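Uncharacterized protein MG027 (Mycoplasma genitalium, PDB 1Q8C) is of unknown function but has the all-helical fold of NusB proteins, which suggests, without proving, a related role in RNA binding or transcription. Local coordinates at residues W56-N67 with L107-H116; T15-E23 with E126-Y134. All coordinates share one frame; numbering follows the deposited sequence.

Contact 1: W56-N67 with L107-H116. With NA (sodium ion), chain K.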
loop_
_atom_site.group_PDB
_atom_site.type_symbol
_atom_site.label_atom_id
_atom_site.label_comp_id
_atom_site.label_asym_id
_atom_site.label_seq_id
_atom_site.Cartn_x
_atom_site.Cartn_y
_atom_site.Cartn_z
ATOM N N TRP A 56 -10.138 4.262 -10.683
ATOM C CA TRP A 56 -9.375 4.842 -9.570
ATOM C C TRP A 56 -8.418 3.780 -8.952
ATOM O O TRP A 56 -7.246 4.028 -8.766
ATOM C CB TRP A 56 -10.330 5.435 -8.511
ATOM C CG TRP A 56 -9.646 6.216 -7.418
ATOM C CD1 TRP A 56 -9.191 7.498 -7.493
ATOM C CD2 TRP A 56 -9.320 5.757 -6.086
ATOM N NE1 TRP A 56 -8.606 7.862 -6.304
ATOM C CE2 TRP A 56 -8.670 6.818 -5.425
ATOM C CE3 TRP A 56 -9.509 4.553 -5.388
ATOM C CZ2 TRP A 56 -8.216 6.718 -4.115
ATOM C CZ3 TRP A 56 -9.053 4.463 -4.079
ATOM C CH2 TRP A 56 -8.422 5.536 -3.464
ATOM N N GLN A 57 -8.935 2.591 -8.675
ATOM C CA GLN A 57 -8.173 1.481 -8.095
ATOM C C GLN A 57 -7.109 0.919 -9.076
ATOM O O GLN A 57 -6.010 0.554 -8.677
ATOM C CB GLN A 57 -9.139 0.350 -7.717
ATOM C CG GLN A 57 -10.035 0.623 -6.524
ATOM C CD GLN A 57 -11.084 -0.440 -6.337
ATOM O OE1 GLN A 57 -11.085 -1.140 -5.340
ATOM N NE2 GLN A 57 -11.969 -0.568 -7.293
ATOM N N LYS A 58 -7.483 0.829 -10.347
ATOM C CA LYS A 58 -6.610 0.347 -11.416
ATOM C C LYS A 58 -5.420 1.266 -11.624
ATOM O O LYS A 58 -4.355 0.816 -12.065
ATOM C CB LYS A 58 -7.407 0.243 -12.740
ATOM C CG LYS A 58 -8.327 -1.000 -12.822
ATOM C CD LYS A 58 -9.412 -0.857 -13.924
ATOM C CE LYS A 58 -10.425 -1.999 -13.871
ATOM N NZ LYS A 58 -11.409 -2.026 -15.025
ATOM N N LEU A 59 -5.585 2.546 -11.309
ATOM C CA LEU A 59 -4.464 3.485 -11.456
ATOM C C LEU A 59 -3.471 3.287 -10.300
ATOM O O LEU A 59 -2.274 3.433 -10.497
ATOM C CB LEU A 59 -4.944 4.933 -11.508
ATOM C CG LEU A 59 -4.612 5.963 -12.613
ATOM C CD1 LEU A 59 -3.984 7.220 -11.984
ATOM C CD2 LEU A 59 -3.776 5.436 -13.817
ATOM N N ILE A 60 -3.967 2.945 -9.115
ATOM C CA ILE A 60 -3.100 2.632 -7.962
ATOM C C ILE A 60 -2.267 1.378 -8.265
ATOM O O ILE A 60 -1.069 1.343 -8.017
ATOM C CB ILE A 60 -3.950 2.422 -6.649
ATOM C CG1 ILE A 60 -4.620 3.733 -6.243
ATOM C CG2 ILE A 60 -3.072 1.902 -5.467
ATOM C CD1 ILE A 60 -5.678 3.622 -5.130
ATOM N N VAL A 61 -2.920 0.350 -8.791
ATOM C CA VAL A 61 -2.271 -0.922 -9.085
ATOM C C VAL A 61 -1.250 -0.785 -10.214
ATOM O O VAL A 61 -0.259 -1.504 -10.270
ATOM C CB VAL A 61 -3.328 -1.975 -9.438
ATOM C CG1 VAL A 61 -2.689 -3.227 -10.101
ATOM C CG2 VAL A 61 -4.112 -2.322 -8.175
ATOM N N LYS A 62 -1.502 0.152 -11.103
ATOM C CA LYS A 62 -0.608 0.453 -12.190
ATOM C C LYS A 62 0.674 1.118 -11.639
ATOM O O LYS A 62 1.775 0.751 -12.035
ATOM C CB LYS A 62 -1.327 1.329 -13.241
ATOM C CG LYS A 62 -0.423 1.958 -14.329
ATOM C CD LYS A 62 -1.188 2.300 -15.630
ATOM C CE LYS A 62 -0.266 2.324 -16.868
ATOM N NZ LYS A 62 0.480 3.602 -17.077
ATOM N N ALA A 63 0.526 2.084 -10.742
ATOM C CA ALA A 63 1.665 2.738 -10.109
ATOM C C ALA A 63 2.476 1.715 -9.299
ATOM O O ALA A 63 3.713 1.713 -9.347
ATOM C CB ALA A 63 1.181 3.869 -9.232
ATOM N N PHE A 64 1.770 0.846 -8.571
ATOM C CA PHE A 64 2.371 -0.257 -7.800
ATOM C C PHE A 64 3.201 -1.198 -8.700
ATOM O O PHE A 64 4.326 -1.565 -8.363
ATOM C CB PHE A 64 1.261 -1.077 -7.118
ATOM C CG PHE A 64 1.701 -2.423 -6.656
ATOM C CD1 PHE A 64 2.417 -2.571 -5.483
ATOM C CD2 PHE A 64 1.420 -3.541 -7.397
ATOM C CE1 PHE A 64 2.835 -3.816 -5.082
ATOM C CE2 PHE A 64 1.839 -4.789 -7.001
ATOM C CZ PHE A 64 2.536 -4.930 -5.850
ATOM N N SER A 65 2.605 -1.600 -9.831
ATOM C CA SER A 65 3.214 -2.555 -10.754
ATOM C C SER A 65 4.509 -2.023 -11.355
ATOM O O SER A 65 5.414 -2.784 -11.642
ATOM C CB SER A 65 2.249 -2.939 -11.877
ATOM O OG SER A 65 2.099 -1.887 -12.822
ATOM N N GLU A 66 4.589 -0.717 -11.522
ATOM C CA GLU A 66 5.699 -0.089 -12.193
ATOM C C GLU A 66 6.796 0.400 -11.235
ATOM O O GLU A 66 7.913 0.703 -11.669
ATOM C CB GLU A 66 5.159 1.045 -13.059
ATOM C CG GLU A 66 4.268 0.516 -14.202
ATOM C CD GLU A 66 3.590 1.614 -15.013
ATOM O OE1 GLU A 66 3.664 2.785 -14.569
ATOM O OE2 GLU A 66 2.990 1.303 -16.095
ATOM N N ASN A 67 6.511 0.414 -9.937
ATOM C CA ASN A 67 7.466 0.938 -8.970
ATOM C C ASN A 67 7.777 -0.006 -7.827
ATOM O O ASN A 67 8.372 0.403 -6.847
ATOM C CB ASN A 67 6.936 2.263 -8.427
ATOM C CG ASN A 67 6.788 3.307 -9.513
ATOM O OD1 ASN A 67 7.770 3.939 -9.916
ATOM N ND2 ASN A 67 5.562 3.475 -10.017
ATOM N N LEU A 107 2.744 -0.345 0.858
ATOM C CA LEU A 107 2.907 -0.225 -0.596
ATOM C C LEU A 107 1.683 0.377 -1.270
ATOM O O LEU A 107 1.806 1.008 -2.315
ATOM C CB LEU A 107 3.203 -1.584 -1.214
ATOM C CG LEU A 107 4.605 -2.076 -0.875
ATOM C CD1 LEU A 107 4.700 -3.564 -1.112
ATOM C CD2 LEU A 107 5.624 -1.320 -1.695
ATOM N N CYS A 108 0.504 0.193 -0.686
ATOM C CA CYS A 108 -0.710 0.743 -1.289
ATOM C C CYS A 108 -0.698 2.259 -1.158
ATOM O O CYS A 108 -1.036 2.964 -2.097
ATOM C CB CYS A 108 -1.976 0.121 -0.674
ATOM S SG CYS A 108 -3.572 0.777 -1.297
ATOM N N ALA A 109 -0.276 2.743 0.011
ATOM C CA ALA A 109 -0.174 4.169 0.312
ATOM C C ALA A 109 0.825 4.898 -0.597
ATOM O O ALA A 109 0.570 6.027 -1.051
ATOM C CB ALA A 109 0.229 4.357 1.786
ATOM N N LEU A 110 1.973 4.259 -0.807
ATOM C CA LEU A 110 2.990 4.729 -1.743
ATOM C C LEU A 110 2.445 4.751 -3.160
ATOM O O LEU A 110 2.681 5.690 -3.911
ATOM C CB LEU A 110 4.204 3.798 -1.725
ATOM C CG LEU A 110 5.002 3.712 -0.422
ATOM C CD1 LEU A 110 6.122 2.692 -0.486
ATOM C CD2 LEU A 110 5.584 5.055 -0.142
ATOM N N SER A 111 1.727 3.694 -3.521
ATOM C CA SER A 111 1.186 3.550 -4.866
ATOM C C SER A 111 0.136 4.604 -5.105
ATOM O O SER A 111 0.055 5.143 -6.198
ATOM C CB SER A 111 0.570 2.160 -5.064
ATOM O OG SER A 111 1.525 1.144 -4.822
ATOM N N GLU A 112 -0.630 4.924 -4.059
ATOM C CA GLU A 112 -1.740 5.845 -4.178
ATOM C C GLU A 112 -1.258 7.276 -4.220
ATOM O O GLU A 112 -1.804 8.104 -4.940
ATOM C CB GLU A 112 -2.758 5.672 -3.035
ATOM C CG GLU A 112 -3.849 6.735 -3.109
ATOM C CD GLU A 112 -4.963 6.624 -2.079
ATOM O OE1 GLU A 112 -5.774 7.576 -2.042
ATOM O OE2 GLU A 112 -5.046 5.616 -1.337
ATOM N N GLN A 113 -0.252 7.596 -3.425
ATOM C CA GLN A 113 0.261 8.946 -3.471
ATOM C C GLN A 113 0.858 9.208 -4.837
ATOM O O GLN A 113 0.783 10.320 -5.349
ATOM C CB GLN A 113 1.298 9.191 -2.392
ATOM C CG GLN A 113 1.709 10.647 -2.379
ATOM C CD GLN A 113 2.412 11.060 -1.108
ATOM O OE1 GLN A 113 1.895 11.869 -0.355
ATOM N NE2 GLN A 113 3.598 10.536 -0.889
ATOM N N LYS A 114 1.464 8.176 -5.413
ATOM C CA LYS A 114 2.051 8.259 -6.746
ATOM C C LYS A 114 0.976 8.441 -7.827
ATOM O O LYS A 114 1.104 9.275 -8.700
ATOM C CB LYS A 114 2.865 6.980 -7.033
ATOM C CG LYS A 114 3.495 6.912 -8.428
ATOM C CD LYS A 114 4.648 7.879 -8.552
ATOM C CE LYS A 114 5.844 7.251 -9.237
ATOM N NZ LYS A 114 6.798 6.589 -8.274
ATOM N N ALA A 115 -0.094 7.657 -7.766
ATOM C CA ALA A 115 -1.117 7.689 -8.822
ATOM C C ALA A 115 -2.057 8.900 -8.714
ATOM O O ALA A 115 -2.406 9.547 -9.702
ATOM C CB ALA A 115 -1.917 6.414 -8.768
ATOM N N HIS A 116 -2.465 9.195 -7.488
ATOM C CA HIS A 116 -3.526 10.154 -7.229
ATOM C C HIS A 116 -3.100 11.381 -6.426
ATOM O O HIS A 116 -3.866 12.318 -6.297
ATOM C CB HIS A 116 -4.648 9.437 -6.518
ATOM C CG HIS A 116 -5.273 8.363 -7.342
ATOM N ND1 HIS A 116 -5.852 8.615 -8.569
ATOM C CD2 HIS A 116 -5.409 7.033 -7.126
ATOM C CE1 HIS A 116 -6.340 7.490 -9.060
ATOM N NE2 HIS A 116 -6.094 6.517 -8.200
HETATM NA NA NA K . -4.034 -1.546 -13.456
HETATM O O HOH W 1 -5.732 -3.282 -13.953
#
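W56 and H116 meet as an offset stack, the imidazole lying over the five-membered ring of the indole with centroids 3.7 Å apart and planes 12° from parallel. H116 NE2 also donates to the backbone O of W56 over 2.8 Å, with an N-H...O angle of 164°. The acceptor lies in the imidazole plane, so bond and stack together fix the ring's rotation. At the rim of the indole, near its plane, E112 OE1 comes 3.3 Å from W56 CZ2, the carboxylate turned almost perpendicular to the ring. That oxygen is hydrogen-bonded to T118, while OE2 pairs with R18.

Apolar packing takes over along the middle. I60 is a knob in a hole formed by C108, S111, E112 and H116; with CG2 anti to the backbone N and CG1 beside it, the branches divide, CG1 reaching the imidazole edge at H116 CD2 (3.5 Å) and CG2 the CB of S111. The axes of segments 56-67 and 107-116, on helices 55-81 and 100-116 of the NusB-like bundle, approach to 7.9 Å with 109° between their N-to-C directions. Small residues meet at this close approach: A63 CB sits 4.0 Å from A115 CB and touches S111 O.

S111 OG bonds back to L107 O and packs against F64 CB. On the side of 56-67 away from 107-116, K58 O binds a sodium ion at 2.8 Å, alongside a water. N67 ND2 is bound to A63 O, which steadies the amide while OD1 accepts a weak bond from K114 NZ; another sodium ion lies about 3 Å from the N67 side chain.

Contact 2: T15-E23 with E126-Y134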
loop_
_atom_site.group_PDB
_atom_site.type_symbol
_atom_site.label_atom_id
_atom_site.label_comp_id
_atom_site.label_asym_id
_atom_site.label_seq_id
_atom_site.Cartn_x
_atom_site.Cartn_y
_atom_site.Cartn_z
ATOM N N THR A 15 -12.546 3.799 1.287
ATOM C CA THR A 15 -11.867 2.886 2.209
ATOM C C THR A 15 -11.975 1.435 1.750
ATOM O O THR A 15 -10.965 0.731 1.694
ATOM C CB THR A 15 -12.415 3.012 3.647
ATOM O OG1 THR A 15 -12.242 4.347 4.125
ATOM C CG2 THR A 15 -11.598 2.156 4.613
ATOM N N GLN A 16 -13.188 0.994 1.424
ATOM C CA GLN A 16 -13.399 -0.358 0.902
ATOM C C GLN A 16 -12.567 -0.623 -0.371
ATOM O O GLN A 16 -12.022 -1.702 -0.545
ATOM C CB GLN A 16 -14.885 -0.591 0.634
ATOM C CG GLN A 16 -15.685 -0.662 1.933
ATOM C CD GLN A 16 -17.147 -0.854 1.711
ATOM O OE1 GLN A 16 -17.716 -1.865 2.144
ATOM N NE2 GLN A 16 -17.781 0.111 1.054
ATOM N N ARG A 17 -12.458 0.381 -1.236
ATOM C CA ARG A 17 -11.680 0.279 -2.474
ATOM C C ARG A 17 -10.189 0.157 -2.216
ATOM O O ARG A 17 -9.489 -0.566 -2.908
ATOM C CB ARG A 17 -11.898 1.518 -3.319
ATOM C CG ARG A 17 -13.289 1.969 -3.294
ATOM C CD ARG A 17 -13.747 2.466 -4.564
ATOM N NE ARG A 17 -13.961 1.348 -5.441
ATOM C CZ ARG A 17 -14.941 1.275 -6.316
ATOM N NH1 ARG A 17 -15.795 2.263 -6.424
ATOM N NH2 ARG A 17 -15.029 0.228 -7.110
ATOM N N ARG A 18 -9.712 0.904 -1.234
ATOM C CA ARG A 18 -8.358 0.762 -0.751
ATOM C C ARG A 18 -8.114 -0.647 -0.199
ATOM O O ARG A 18 -7.101 -1.259 -0.507
ATOM C CB ARG A 18 -8.087 1.833 0.310
ATOM C CG ARG A 18 -7.856 3.225 -0.250
ATOM C CD ARG A 18 -7.487 4.250 0.814
ATOM N NE ARG A 18 -7.405 5.593 0.245
ATOM C CZ ARG A 18 -8.368 6.519 0.285
ATOM N NH1 ARG A 18 -9.511 6.304 0.926
ATOM N NH2 ARG A 18 -8.170 7.684 -0.333
ATOM N N ILE A 19 -9.036 -1.179 0.594
ATOM C CA ILE A 19 -8.900 -2.545 1.141
ATOM C C ILE A 19 -8.744 -3.574 0.012
ATOM O O ILE A 19 -7.902 -4.466 0.086
ATOM C CB ILE A 19 -10.080 -2.882 2.105
ATOM C CG1 ILE A 19 -9.952 -2.066 3.408
ATOM C CG2 ILE A 19 -10.112 -4.353 2.433
ATOM C CD1 ILE A 19 -11.188 -2.084 4.340
ATOM N N ALA A 20 -9.517 -3.411 -1.063
ATOM C CA ALA A 20 -9.415 -4.291 -2.225
ATOM C C ALA A 20 -8.019 -4.285 -2.874
ATOM O O ALA A 20 -7.539 -5.317 -3.320
ATOM C CB ALA A 20 -10.504 -3.944 -3.265
ATOM N N VAL A 21 -7.358 -3.137 -2.918
ATOM C CA VAL A 21 -6.014 -3.057 -3.475
ATOM C C VAL A 21 -5.020 -3.727 -2.520
ATOM O O VAL A 21 -4.174 -4.536 -2.924
ATOM C CB VAL A 21 -5.664 -1.599 -3.749
ATOM C CG1 VAL A 21 -4.288 -1.484 -4.347
ATOM C CG2 VAL A 21 -6.707 -0.998 -4.721
ATOM N N VAL A 22 -5.146 -3.420 -1.235
ATOM C CA VAL A 22 -4.285 -4.010 -0.217
ATOM C C VAL A 22 -4.314 -5.545 -0.257
ATOM O O VAL A 22 -3.273 -6.214 -0.236
ATOM C CB VAL A 22 -4.706 -3.529 1.178
ATOM C CG1 VAL A 22 -4.041 -4.380 2.270
ATOM C CG2 VAL A 22 -4.335 -2.055 1.368
ATOM N N GLU A 23 -5.508 -6.110 -0.304
ATOM C CA GLU A 23 -5.652 -7.561 -0.313
ATOM C C GLU A 23 -5.007 -8.134 -1.570
ATOM O O GLU A 23 -4.349 -9.163 -1.518
ATOM C CB GLU A 23 -7.123 -7.986 -0.216
ATOM C CG GLU A 23 -7.463 -8.882 0.967
ATOM C CD GLU A 23 -6.327 -9.792 1.434
ATOM O OE1 GLU A 23 -6.362 -11.006 1.094
ATOM O OE2 GLU A 23 -5.407 -9.306 2.165
ATOM N N GLU A 126 -6.230 6.657 6.864
ATOM C CA GLU A 126 -6.804 5.550 6.123
ATOM C C GLU A 126 -6.013 4.260 6.321
ATOM O O GLU A 126 -6.579 3.197 6.435
ATOM C CB GLU A 126 -6.863 5.866 4.633
ATOM C CG GLU A 126 -8.222 5.601 4.044
ATOM C CD GLU A 126 -9.150 6.724 4.333
ATOM O OE1 GLU A 126 -8.699 7.867 4.149
ATOM O OE2 GLU A 126 -10.295 6.484 4.764
ATOM N N ALA A 127 -4.698 4.352 6.352
ATOM C CA ALA A 127 -3.860 3.164 6.474
ATOM C C ALA A 127 -4.077 2.503 7.829
ATOM O O ALA A 127 -4.092 1.275 7.942
ATOM C CB ALA A 127 -2.390 3.544 6.321
ATOM N N LEU A 128 -4.212 3.340 8.852
ATOM C CA LEU A 128 -4.367 2.875 10.225
ATOM C C LEU A 128 -5.751 2.286 10.389
ATOM O O LEU A 128 -5.950 1.348 11.160
ATOM C CB LEU A 128 -4.150 4.036 11.204
ATOM C CG LEU A 128 -2.739 4.636 11.221
ATOM C CD1 LEU A 128 -2.559 5.621 12.374
ATOM C CD2 LEU A 128 -1.679 3.536 11.302
ATOM N N LEU A 129 -6.691 2.835 9.631
ATOM C CA LEU A 129 -8.051 2.330 9.586
ATOM C C LEU A 129 -8.106 0.934 8.961
ATOM O O LEU A 129 -8.893 0.094 9.387
ATOM C CB LEU A 129 -8.930 3.302 8.789
ATOM C CG LEU A 129 -10.380 3.436 9.233
ATOM C CD1 LEU A 129 -10.497 3.682 10.748
ATOM C CD2 LEU A 129 -11.040 4.566 8.442
ATOM N N ILE A 130 -7.257 0.691 7.959
ATOM C CA ILE A 130 -7.155 -0.623 7.320
ATOM C C ILE A 130 -6.439 -1.638 8.234
ATOM O O ILE A 130 -6.788 -2.818 8.283
ATOM C CB ILE A 130 -6.440 -0.488 5.970
ATOM C CG1 ILE A 130 -7.261 0.443 5.050
ATOM C CG2 ILE A 130 -6.201 -1.863 5.359
ATOM C CD1 ILE A 130 -6.823 0.443 3.570
ATOM N N MET A 131 -5.454 -1.167 8.979
ATOM C CA MET A 131 -4.772 -2.020 9.945
ATOM C C MET A 131 -5.760 -2.505 11.020
ATOM O O MET A 131 -5.724 -3.663 11.419
ATOM C CB MET A 131 -3.597 -1.261 10.567
ATOM C CG MET A 131 -2.492 -0.964 9.542
ATOM S SD MET A 131 -1.464 -2.377 9.099
ATOM C CE MET A 131 -0.232 -2.296 10.475
ATOM N N ASP A 132 -6.647 -1.619 11.468
ATOM C CA ASP A 132 -7.701 -1.985 12.417
ATOM C C ASP A 132 -8.649 -3.015 11.813
ATOM O O ASP A 132 -9.093 -3.944 12.497
ATOM C CB ASP A 132 -8.523 -0.756 12.809
ATOM C CG ASP A 132 -7.827 0.123 13.836
ATOM O OD1 ASP A 132 -6.772 -0.284 14.367
ATOM O OD2 ASP A 132 -8.294 1.238 14.169
ATOM N N HIS A 133 -8.971 -2.824 10.534
ATOM C CA HIS A 133 -9.858 -3.719 9.803
ATOM C C HIS A 133 -9.317 -5.142 9.798
ATOM O O HIS A 133 -10.086 -6.095 9.897
ATOM C CB HIS A 133 -10.077 -3.219 8.368
ATOM C CG HIS A 133 -10.769 -4.207 7.488
ATOM N ND1 HIS A 133 -10.106 -5.248 6.878
ATOM C CD2 HIS A 133 -12.069 -4.326 7.125
ATOM C CE1 HIS A 133 -10.964 -5.965 6.178
ATOM N NE2 HIS A 133 -12.161 -5.424 6.305
ATOM N N TYR A 134 -7.995 -5.273 9.702
ATOM C CA TYR A 134 -7.323 -6.571 9.696
ATOM C C TYR A 134 -6.830 -6.935 11.109
ATOM O O TYR A 134 -5.989 -7.827 11.283
ATOM C CB TYR A 134 -6.147 -6.537 8.712
ATOM C CG TYR A 134 -6.529 -6.573 7.245
ATOM C CD1 TYR A 134 -6.315 -5.471 6.424
ATOM C CD2 TYR A 134 -7.064 -7.728 6.668
ATOM C CE1 TYR A 134 -6.640 -5.500 5.071
ATOM C CE2 TYR A 134 -7.393 -7.767 5.313
ATOM C CZ TYR A 134 -7.178 -6.647 4.525
ATOM O OH TYR A 134 -7.496 -6.661 3.191
#
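I19 and I130 pass alongside each other, pointing opposite ways, at the middle of this crossing, I19 CG1 lying 4.0 Å from I130 CD1. That same methyl of I130 also rests on R18 CB and V22 CG2, so one branch tip serves three residues of the facing helix. I19 continues to H133: CD1 sits over one face of the H133 ring, offset toward its rim, a CH-pi contact 3.8 Å from the ring centroid and 17° off the normal. H133 CG stands anti to the backbone N (chi1 170°), bringing the imidazole across to that methyl.

Segments 15-23 and 126-133, parts of helices 14-28 and 120-133 of the NusB-like bundle, cross at 69° with axes 10.5 Å apart, a spacing bridged by I19, I130 and Y134. Y134, the first residue to leave helical geometry, still reaches back: its CE1 meets V22 CG1 at 4.0 Å, and its OH lies against I19 CG2 and the CG of E23.

Polar contacts gather at the other end. T15 OG1 donates to E126 OE2 over 3.0 Å, on the anti side of that oxygen and tilted well out of the carboxylate plane. The aliphatic CG of E126 packs 3.4 Å from R18 NH1; R18 directs its NE to E112.

In the fold
The two contacts lie about 14 Å apart, centre to centre, in one compact helical chain, and both fall within the same DUF1948 range. Contact 2 joins the first helix, 14-28, to the last, 120-133; contact 1, between helices 55-81 and 100-116, comes entirely between those two in sequence. They also touch directly: V21 CG1 of 15-23 packs on I60 CG2 of 56-67 at 3.8 Å, besides the R18-E112 ion pair. Helix 14-28 thus touches helices 55-81, 100-116 and 120-133, bringing early and late parts of the chain together in a single bundle, consistent with the structural kinship to NusB.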